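Local coordinates for 35 kDa hemin binding protein (PDB 5Y1A) that probably binds hemin, carries a thioredoxin-like domain joined to beta-sandwich regions, and is a cargo of the type IX secretion system, at residues V38-F43 and P108-R114; F77-N81 and V91-I96; D99-P105 and E116-L122. One frame throughout, in Å; residues are numbered along the deposited sequence.

Contact 1: V38-F43 and P108-R114; sequences VVLEVF and PTFSVCR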
loop_
_atom_site.group_PDB
_atom_site.type_symbol
_atom_site.label_atom_id
_atom_site.label_comp_id
_atom_site.label_asym_id
_atom_site.label_seq_id
_atom_site.Cartn_x
_atom_site.Cartn_y
_atom_site.Cartn_z
ATOM N N VAL A 38 -9.468 -11.564 -5.189
ATOM C CA VAL A 38 -8.759 -11.451 -6.452
ATOM C C VAL A 38 -7.921 -10.189 -6.422
ATOM O O VAL A 38 -8.411 -9.140 -6.042
ATOM C CB VAL A 38 -9.747 -11.422 -7.639
ATOM C CG1 VAL A 38 -9.041 -10.856 -8.927
ATOM C CG2 VAL A 38 -10.250 -12.817 -7.935
ATOM N N VAL A 39 -6.652 -10.314 -6.806
ATOM C CA VAL A 39 -5.755 -9.169 -7.000
ATOM C C VAL A 39 -5.610 -8.884 -8.492
ATOM O O VAL A 39 -5.420 -9.799 -9.289
ATOM C CB VAL A 39 -4.347 -9.479 -6.374
ATOM C CG1 VAL A 39 -3.316 -8.396 -6.731
ATOM C CG2 VAL A 39 -4.467 -9.650 -4.861
ATOM N N LEU A 40 -5.728 -7.615 -8.870
ATOM C CA LEU A 40 -5.435 -7.185 -10.240
ATOM C C LEU A 40 -4.187 -6.332 -10.155
ATOM O O LEU A 40 -4.093 -5.491 -9.257
ATOM C CB LEU A 40 -6.599 -6.367 -10.820
ATOM C CG LEU A 40 -7.997 -7.020 -10.772
ATOM C CD1 LEU A 40 -9.017 -6.118 -11.483
ATOM C CD2 LEU A 40 -7.955 -8.412 -11.415
ATOM N N GLU A 41 -3.205 -6.598 -11.024
ATOM C CA GLU A 41 -2.043 -5.700 -11.189
ATOM C C GLU A 41 -2.159 -5.065 -12.559
ATOM O O GLU A 41 -2.143 -5.761 -13.568
ATOM C CB GLU A 41 -0.710 -6.468 -10.977
ATOM C CG GLU A 41 -0.576 -6.888 -9.497
ATOM C CD GLU A 41 0.549 -7.872 -9.260
ATOM O OE1 GLU A 41 0.486 -8.951 -9.873
ATOM O OE2 GLU A 41 1.483 -7.558 -8.477
ATOM N N VAL A 42 -2.340 -3.739 -12.572
ATOM C CA VAL A 42 -2.516 -2.985 -13.802
ATOM C C VAL A 42 -1.266 -2.175 -14.124
ATOM O O VAL A 42 -0.709 -1.480 -13.261
ATOM C CB VAL A 42 -3.683 -1.995 -13.685
ATOM C CG1 VAL A 42 -3.950 -1.308 -15.083
ATOM C CG2 VAL A 42 -4.902 -2.722 -13.101
ATOM N N PHE A 43 -0.856 -2.239 -15.389
ATOM C CA PHE A 43 0.406 -1.620 -15.829
ATOM C C PHE A 43 0.118 -0.356 -16.620
ATOM O O PHE A 43 -0.602 -0.379 -17.613
ATOM C CB PHE A 43 1.211 -2.668 -16.612
ATOM C CG PHE A 43 1.284 -3.966 -15.877
ATOM C CD1 PHE A 43 1.871 -4.029 -14.607
ATOM C CD2 PHE A 43 0.701 -5.123 -16.407
ATOM C CE1 PHE A 43 1.846 -5.240 -13.874
ATOM C CE2 PHE A 43 0.693 -6.334 -15.679
ATOM C CZ PHE A 43 1.279 -6.388 -14.433
ATOM N N PRO A 108 -2.330 0.351 -21.577
ATOM C CA PRO A 108 -2.477 -0.300 -20.279
ATOM C C PRO A 108 -2.753 -1.791 -20.491
ATOM O O PRO A 108 -3.459 -2.168 -21.435
ATOM C CB PRO A 108 -3.707 0.399 -19.670
ATOM C CG PRO A 108 -4.556 0.747 -20.893
ATOM C CD PRO A 108 -3.588 0.997 -22.023
ATOM N N THR A 109 -2.214 -2.615 -19.605
ATOM C CA THR A 109 -2.475 -4.039 -19.591
ATOM C C THR A 109 -2.665 -4.424 -18.127
ATOM O O THR A 109 -2.473 -3.603 -17.228
ATOM C CB THR A 109 -1.285 -4.861 -20.230
ATOM O OG1 THR A 109 -0.028 -4.349 -19.762
ATOM C CG2 THR A 109 -1.313 -4.797 -21.754
ATOM N N PHE A 110 -3.089 -5.662 -17.880
ATOM C CA PHE A 110 -3.266 -6.109 -16.501
ATOM C C PHE A 110 -3.146 -7.607 -16.375
ATOM O O PHE A 110 -3.292 -8.339 -17.356
ATOM C CB PHE A 110 -4.570 -5.598 -15.848
ATOM C CG PHE A 110 -5.843 -6.436 -16.123
ATOM C CD1 PHE A 110 -6.754 -6.655 -15.076
ATOM C CD2 PHE A 110 -6.144 -6.945 -17.388
ATOM C CE1 PHE A 110 -7.943 -7.373 -15.283
ATOM C CE2 PHE A 110 -7.348 -7.688 -17.599
ATOM C CZ PHE A 110 -8.240 -7.866 -16.546
ATOM N N SER A 111 -2.878 -8.021 -15.144
ATOM C CA SER A 111 -2.765 -9.426 -14.776
ATOM C C SER A 111 -3.784 -9.746 -13.673
ATOM O O SER A 111 -3.894 -8.990 -12.679
ATOM C CB SER A 111 -1.357 -9.686 -14.258
ATOM O OG SER A 111 -1.267 -10.979 -13.698
ATOM N N VAL A 112 -4.489 -10.870 -13.844
ATOM C CA VAL A 112 -5.424 -11.374 -12.831
ATOM C C VAL A 112 -4.729 -12.444 -11.980
ATOM O O VAL A 112 -4.452 -13.546 -12.468
ATOM C CB VAL A 112 -6.725 -11.959 -13.468
ATOM C CG1 VAL A 112 -7.688 -12.382 -12.354
ATOM C CG2 VAL A 112 -7.397 -10.889 -14.335
ATOM N N CYS A 113 -4.409 -12.086 -10.733
ATOM C CA CYS A 113 -3.754 -12.986 -9.790
ATOM C C CYS A 113 -2.494 -13.643 -10.374
ATOM O O CYS A 113 -2.202 -14.788 -10.028
ATOM C CB CYS A 113 -4.715 -14.097 -9.324
ATOM S SG CYS A 113 -6.203 -13.487 -8.483
ATOM N N ARG A 114 -1.772 -12.934 -11.258
ATOM C CA ARG A 114 -0.585 -13.488 -11.945
ATOM C C ARG A 114 -0.823 -14.874 -12.520
ATOM O O ARG A 114 0.076 -15.734 -12.519
ATOM C CB ARG A 114 0.621 -13.530 -10.982
ATOM C CG ARG A 114 0.937 -12.127 -10.375
ATOM C CD ARG A 114 2.067 -12.227 -9.354
ATOM N NE ARG A 114 2.334 -10.898 -8.790
ATOM C CZ ARG A 114 3.285 -10.626 -7.900
ATOM N NH1 ARG A 114 4.080 -11.603 -7.417
ATOM N NH2 ARG A 114 3.431 -9.375 -7.468
HETATM O O HOH W 1 -2.021 -9.986 -10.593
#
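F43 lays the CD2-CE2 edge of its ring across the neighbouring antiparallel strand. CG sits anti to the carbonyl carbon (chi1 -48°), which brings that edge to T109. CB comes within 3.8 Å of T109 OG1, CG has T109 O beside it, and CD2 lies 3.5 Å from T109 OG1, a hydroxyl that is bonded to G106 O. CE2 is 4.0 Å from F110 CA, and E41 O lies over one face of the ring near its rim. F43 N donates almost straight to T109 O (2.8 Å, 178°), and E41 and S111 exchange both their backbone bonds. On the face turned to helix 51-63, L40 CD2 touches both V112 CG2 and F110 CE1, while V42 CG2 rests on F110 CB. On the F43 face, E41 meets R114 side-on: NE reaches OE1 at 2.9 Å and NH2 reaches OE2 at 2.8 Å. Both oxygens use syn lone pairs, and the two planes are only 16° apart. Y183 adds a bond to OE2, and water 1 joins OE1 to S111 O and R114 N. A buried carboxylate so held is probably ionised and fixed in rotation, tying strand 38-43 to the turn after its partner.

Contact 2: F77-N81 and V91-I96; sequences FVHYN and VGQLFI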
loop_
_atom_site.group_PDB
_atom_site.type_symbol
_atom_site.label_atom_id
_atom_site.label_comp_id
_atom_site.label_asym_id
_atom_site.label_seq_id
_atom_site.Cartn_x
_atom_site.Cartn_y
_atom_site.Cartn_z
ATOM N N PHE A 77 -2.271 -0.471 -9.280
ATOM C CA PHE A 77 -1.735 0.136 -10.501
ATOM C C PHE A 77 -0.246 0.314 -10.291
ATOM O O PHE A 77 0.173 0.937 -9.308
ATOM C CB PHE A 77 -2.402 1.479 -10.805
ATOM C CG PHE A 77 -3.822 1.335 -11.291
ATOM C CD1 PHE A 77 -4.126 1.490 -12.651
ATOM C CD2 PHE A 77 -4.852 1.019 -10.391
ATOM C CE1 PHE A 77 -5.445 1.306 -13.128
ATOM C CE2 PHE A 77 -6.173 0.857 -10.843
ATOM C CZ PHE A 77 -6.479 0.996 -12.214
ATOM N N VAL A 78 0.539 -0.218 -11.230
ATOM C CA VAL A 78 2.000 -0.235 -11.140
ATOM C C VAL A 78 2.512 0.651 -12.264
ATOM O O VAL A 78 2.247 0.386 -13.441
ATOM C CB VAL A 78 2.554 -1.663 -11.347
ATOM C CG1 VAL A 78 4.081 -1.641 -11.330
ATOM C CG2 VAL A 78 2.025 -2.641 -10.260
ATOM N N HIS A 79 3.210 1.719 -11.896
ATOM C CA HIS A 79 3.678 2.702 -12.872
ATOM C C HIS A 79 5.066 2.384 -13.396
ATOM O O HIS A 79 5.887 1.857 -12.657
ATOM C CB HIS A 79 3.673 4.080 -12.232
ATOM C CG HIS A 79 2.323 4.728 -12.231
ATOM N ND1 HIS A 79 2.000 5.765 -13.072
ATOM C CD2 HIS A 79 1.196 4.439 -11.535
ATOM C CE1 HIS A 79 0.738 6.109 -12.881
ATOM N NE2 HIS A 79 0.224 5.316 -11.961
ATOM N N TYR A 80 5.327 2.721 -14.663
ATOM C CA TYR A 80 6.675 2.579 -15.199
ATOM C C TYR A 80 7.092 3.712 -16.122
ATOM O O TYR A 80 6.280 4.235 -16.905
ATOM C CB TYR A 80 6.853 1.230 -15.901
ATOM C CG TYR A 80 8.310 0.868 -16.123
ATOM C CD1 TYR A 80 9.141 0.644 -15.029
ATOM C CD2 TYR A 80 8.842 0.718 -17.407
ATOM C CE1 TYR A 80 10.461 0.302 -15.174
ATOM C CE2 TYR A 80 10.223 0.364 -17.573
ATOM C CZ TYR A 80 10.998 0.157 -16.426
ATOM O OH TYR A 80 12.332 -0.195 -16.445
ATOM N N ASN A 81 8.380 4.069 -16.055
ATOM C CA ASN A 81 8.926 5.127 -16.937
ATOM C C ASN A 81 8.159 6.445 -16.844
ATOM O O ASN A 81 7.827 7.069 -17.860
ATOM C CB ASN A 81 9.057 4.665 -18.393
ATOM C CG ASN A 81 10.260 3.755 -18.613
ATOM O OD1 ASN A 81 11.071 3.582 -17.711
ATOM N ND2 ASN A 81 10.356 3.153 -19.799
ATOM N N VAL A 91 9.086 1.006 -7.149
ATOM C CA VAL A 91 7.928 0.739 -8.029
ATOM C C VAL A 91 8.403 0.325 -9.445
ATOM O O VAL A 91 7.874 -0.623 -10.033
ATOM C CB VAL A 91 6.911 1.934 -8.086
ATOM C CG1 VAL A 91 5.779 1.636 -9.086
ATOM C CG2 VAL A 91 6.324 2.259 -6.693
ATOM N N GLY A 92 9.420 1.014 -9.987
ATOM C CA GLY A 92 10.073 0.549 -11.222
ATOM C C GLY A 92 10.632 -0.863 -11.115
ATOM O O GLY A 92 10.495 -1.674 -12.051
ATOM N N GLN A 93 11.252 -1.167 -9.975
ATOM C CA GLN A 93 11.811 -2.505 -9.724
ATOM C C GLN A 93 10.724 -3.560 -9.719
ATOM O O GLN A 93 10.910 -4.667 -10.264
ATOM C CB GLN A 93 12.575 -2.556 -8.395
ATOM C CG GLN A 93 13.933 -1.862 -8.414
ATOM C CD GLN A 93 14.807 -2.304 -9.569
ATOM O OE1 GLN A 93 15.123 -3.492 -9.713
ATOM N NE2 GLN A 93 15.222 -1.347 -10.388
ATOM N N LEU A 94 9.589 -3.222 -9.092
ATOM C CA LEU A 94 8.424 -4.127 -9.085
ATOM C C LEU A 94 7.951 -4.397 -10.527
ATOM O O LEU A 94 7.717 -5.565 -10.902
ATOM C CB LEU A 94 7.292 -3.532 -8.261
ATOM C CG LEU A 94 5.988 -4.341 -8.272
ATOM C CD1 LEU A 94 6.151 -5.690 -7.584
ATOM C CD2 LEU A 94 4.880 -3.511 -7.582
ATOM N N PHE A 95 7.822 -3.333 -11.316
ATOM C CA PHE A 95 7.435 -3.481 -12.719
ATOM C C PHE A 95 8.395 -4.402 -13.474
ATOM O O PHE A 95 7.966 -5.340 -14.147
ATOM C CB PHE A 95 7.308 -2.145 -13.462
ATOM C CG PHE A 95 6.895 -2.347 -14.881
ATOM C CD1 PHE A 95 5.556 -2.510 -15.207
ATOM C CD2 PHE A 95 7.859 -2.527 -15.868
ATOM C CE1 PHE A 95 5.178 -2.800 -16.554
ATOM C CE2 PHE A 95 7.501 -2.800 -17.209
ATOM C CZ PHE A 95 6.162 -2.948 -17.539
ATOM N N ILE A 96 9.685 -4.133 -13.365
ATOM C CA ILE A 96 10.704 -4.962 -14.040
ATOM C C ILE A 96 10.563 -6.454 -13.700
ATOM O O ILE A 96 10.692 -7.310 -14.579
ATOM C CB ILE A 96 12.121 -4.433 -13.679
ATOM C CG1 ILE A 96 12.324 -3.086 -14.392
ATOM C CG2 ILE A 96 13.242 -5.473 -14.004
ATOM C CD1 ILE A 96 13.543 -2.297 -13.877
#
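G92 O, which accepts I96 N at 2.9 Å inside the helix, has Y80 CE1 3.7 Å away and lies oblique to the tyrosine ring. No hydrogen bond crosses between segment 77-81 and the helix; the join is made by rings and methyls. The Y80 and F95 rings form an offset stack, centroids 4.5 Å apart and planes inclined by 21°. F95 CD2 sits over one face of the tyrosine, near its rim, while Y80 CB lies over the phenylalanine face as a CH-pi contact. CG of Y80 is anti to its own N (chi1 -164°), which sends the ring across the helix, over F95 and past G92, to bring OH to I96 CD1 at 3.5 Å. N81 OD1 lies over the tyrosine's other face. This is the thioredoxin fold's helix 89-102 running across strand 73-79, at 104° between the short segments, on the sheet face away from helix 51-63. V78 points toward the helix and splits its branches: CG1 packs on F95 CB at 3.9 Å, near the edge of that ring, and CG2 reaches L94 CD2 at 4.0 Å. V91 CG1 covers H79 O at 3.6 Å, a buried carbonyl that has no polar partner in the model. The imidazole of H79 is held through ND1 by D82.

Contact 3: D99-P105 and E116-L122; sequences DQTLGIP and EKKGENL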
loop_
_atom_site.group_PDB
_atom_site.type_symbol
_atom_site.label_atom_id
_atom_site.label_comp_id
_atom_site.label_asym_id
_atom_site.label_seq_id
_atom_site.Cartn_x
_atom_site.Cartn_y
_atom_site.Cartn_z
ATOM N N ASP A 99 7.357 -7.731 -15.298
ATOM C CA ASP A 99 7.665 -7.894 -16.729
ATOM C C ASP A 99 8.448 -9.201 -17.008
ATOM O O ASP A 99 8.086 -9.986 -17.893
ATOM C CB ASP A 99 8.432 -6.665 -17.226
ATOM C CG ASP A 99 8.614 -6.638 -18.745
ATOM O OD1 ASP A 99 7.812 -7.264 -19.509
ATOM O OD2 ASP A 99 9.591 -5.967 -19.177
ATOM N N GLN A 100 9.501 -9.446 -16.241
ATOM C CA GLN A 100 10.238 -10.704 -16.348
ATOM C C GLN A 100 9.308 -11.929 -16.221
ATOM O O GLN A 100 9.440 -12.905 -16.966
ATOM C CB GLN A 100 11.359 -10.755 -15.309
ATOM C CG GLN A 100 12.272 -11.999 -15.459
ATOM C CD GLN A 100 12.884 -12.134 -16.862
ATOM O OE1 GLN A 100 13.413 -11.159 -17.420
ATOM N NE2 GLN A 100 12.822 -13.348 -17.434
ATOM N N THR A 101 8.347 -11.855 -15.317
ATOM C CA THR A 101 7.438 -12.951 -15.055
ATOM C C THR A 101 6.329 -13.122 -16.090
ATOM O O THR A 101 6.043 -14.254 -16.550
ATOM C CB THR A 101 6.843 -12.774 -13.618
ATOM O OG1 THR A 101 7.926 -12.834 -12.693
ATOM C CG2 THR A 101 5.809 -13.876 -13.275
ATOM N N LEU A 102 5.727 -12.007 -16.483
ATOM C CA LEU A 102 4.492 -12.047 -17.266
ATOM C C LEU A 102 4.639 -11.661 -18.744
ATOM O O LEU A 102 3.832 -12.095 -19.603
ATOM C CB LEU A 102 3.435 -11.148 -16.603
ATOM C CG LEU A 102 3.069 -11.467 -15.158
ATOM C CD1 LEU A 102 2.299 -10.265 -14.598
ATOM C CD2 LEU A 102 2.186 -12.722 -15.132
ATOM N N GLY A 103 5.661 -10.855 -19.045
ATOM C CA GLY A 103 5.884 -10.385 -20.411
ATOM C C GLY A 103 4.849 -9.310 -20.745
ATOM O O GLY A 103 3.876 -9.582 -21.443
ATOM N N ILE A 104 5.088 -8.099 -20.251
ATOM C CA ILE A 104 4.159 -6.957 -20.389
ATOM C C ILE A 104 4.527 -6.163 -21.636
ATOM O O ILE A 104 5.527 -5.467 -21.648
ATOM C CB ILE A 104 4.248 -6.045 -19.121
ATOM C CG1 ILE A 104 3.891 -6.893 -17.891
ATOM C CG2 ILE A 104 3.317 -4.796 -19.259
ATOM C CD1 ILE A 104 4.267 -6.276 -16.533
ATOM N N PRO A 105 3.695 -6.266 -22.681
ATOM C CA PRO A 105 4.069 -5.773 -24.016
ATOM C C PRO A 105 3.835 -4.271 -24.254
ATOM O O PRO A 105 4.420 -3.709 -25.171
ATOM C CB PRO A 105 3.164 -6.591 -24.937
ATOM C CG PRO A 105 1.902 -6.834 -24.129
ATOM C CD PRO A 105 2.367 -6.926 -22.672
ATOM N N GLU A 116 -1.580 -15.642 -15.612
ATOM C CA GLU A 116 -1.113 -15.765 -17.003
ATOM C C GLU A 116 0.308 -16.312 -17.104
ATOM O O GLU A 116 1.206 -15.860 -16.375
ATOM C CB GLU A 116 -1.211 -14.417 -17.731
ATOM C CG GLU A 116 -2.621 -13.756 -17.671
ATOM C CD GLU A 116 -2.866 -12.941 -16.369
ATOM O OE1 GLU A 116 -1.949 -12.869 -15.520
ATOM O OE2 GLU A 116 -3.970 -12.359 -16.203
ATOM N N LYS A 117 0.522 -17.240 -18.040
ATOM C CA LYS A 117 1.900 -17.640 -18.403
ATOM C C LYS A 117 2.528 -16.519 -19.212
ATOM O O LYS A 117 1.822 -15.760 -19.852
ATOM C CB LYS A 117 1.910 -18.950 -19.224
ATOM C CG LYS A 117 1.290 -20.104 -18.462
ATOM C CD LYS A 117 2.008 -21.423 -18.688
ATOM C CE LYS A 117 1.399 -22.497 -17.804
ATOM N NZ LYS A 117 0.767 -21.936 -16.556
ATOM N N LYS A 118 3.849 -16.425 -19.192
ATOM C CA LYS A 118 4.555 -15.372 -19.909
ATOM C C LYS A 118 4.151 -15.411 -21.365
ATOM O O LYS A 118 4.177 -16.470 -21.980
ATOM C CB LYS A 118 6.066 -15.549 -19.805
ATOM C CG LYS A 118 6.811 -14.314 -20.283
ATOM C CD LYS A 118 8.257 -14.332 -19.816
ATOM C CE LYS A 118 8.921 -12.998 -20.127
ATOM N NZ LYS A 118 10.287 -12.935 -19.575
ATOM N N GLY A 119 3.750 -14.260 -21.893
ATOM C CA GLY A 119 3.429 -14.151 -23.320
ATOM C C GLY A 119 1.948 -14.339 -23.608
ATOM O O GLY A 119 1.526 -14.224 -24.757
ATOM N N GLU A 120 1.182 -14.621 -22.555
ATOM C CA GLU A 120 -0.262 -14.799 -22.649
ATOM C C GLU A 120 -0.933 -13.444 -22.803
ATOM O O GLU A 120 -0.266 -12.398 -22.928
ATOM C CB GLU A 120 -0.796 -15.559 -21.422
ATOM C CG GLU A 120 -2.267 -16.003 -21.486
ATOM C CD GLU A 120 -2.715 -16.835 -20.281
ATOM O OE1 GLU A 120 -1.919 -17.653 -19.760
ATOM O OE2 GLU A 120 -3.884 -16.686 -19.860
ATOM N N ASN A 121 -2.263 -13.475 -22.783
ATOM C CA ASN A 121 -3.081 -12.308 -23.058
ATOM C C ASN A 121 -3.126 -11.429 -21.810
ATOM O O ASN A 121 -3.586 -11.915 -20.760
ATOM C CB ASN A 121 -4.493 -12.811 -23.437
ATOM C CG ASN A 121 -5.462 -11.696 -23.800
ATOM O OD1 ASN A 121 -5.866 -10.898 -22.957
ATOM N ND2 ASN A 121 -5.882 -11.677 -25.060
ATOM N N LEU A 122 -2.642 -10.176 -21.887
ATOM C CA LEU A 122 -2.853 -9.267 -20.734
ATOM C C LEU A 122 -3.776 -8.079 -21.067
ATOM O O LEU A 122 -3.743 -7.021 -20.400
ATOM C CB LEU A 122 -1.502 -8.779 -20.172
ATOM C CG LEU A 122 -0.502 -9.862 -19.726
ATOM C CD1 LEU A 122 0.865 -9.249 -19.360
ATOM C CD2 LEU A 122 -1.030 -10.661 -18.540
HETATM O O HOH W 2 2.241 -11.551 -22.159
#
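D99 meets K118 where the lysine stretches across the carbonyl end of helix 89-102: CE of K118 passes D99 O, which itself accepts G103 N. The D99 carboxylate does not touch the lysine; OD1 takes I104 N at 2.9 Å, nearly along the C-O axis, tying the residues that leave the helix back to it. Q100 supplies the polar endpoint, its carbonyl O receiving K118 NZ at 2.7 Å from a direction tilted out of the carbonyl plane. With CG of K118 anti to the backbone N (chi1 -168°) and the chain extended beyond it, the methylenes cross the helix end; CB comes 3.5 Å from T101 O, while the T101 hydroxyl turns back to A97 O. L102 works with both ends. Its O accepts G119 N at 3.2 Å, the donor standing above the carbonyl plane, and K118 CA adds a CA-H...O contact. Its CD2 reaches inward to E116 O at 3.5 Å, a carbonyl also bonded by H261. G103 then leaves the helix with positive phi (75°), and its O lies 3.7 Å from L122 CD1. That one methyl collects the remaining apolar contacts, touching I104 CG1 at 4.1 Å and P105 CD at 4.3 Å, with L102 CB also close by. The lysine ammonium and the amide of G119 thus meet carbonyls of the helix's final turn, where the helix dipole would be expected to welcome positive charge. G119 is the third residue of a type II beta turn from K117 to E120, so the pattern is that of a helix C-terminus closed by a glycine and covered by a beta turn from the loop beyond the next strand of the thioredoxin fold.

In the fold
All three contacts belong to the thioredoxin-like domain. Contact 1 pairs strands 34-44 and 109-112; contact 2, nested within the chain loop it closes, sets helix 89-102 on the neighbouring strand 73-79. The centres of contacts 1 and 2 are about 13 Å apart, and V78 N bonds V42 O in the sheet. Contact 3 follows contact 2 along the chain and crosses contact 1, whose centre is about 10 Å away; a hydrogen bond of S111 OG to E116 OE1 links those two. F43, F95 and I104 pack against one another where the three meet. Helix 89-102 thus packs on one side of the sheet, its C-terminal end meeting loop 116-122, opposite helix 51-63, where the CxxC pattern probably marks a thioredoxin-type site.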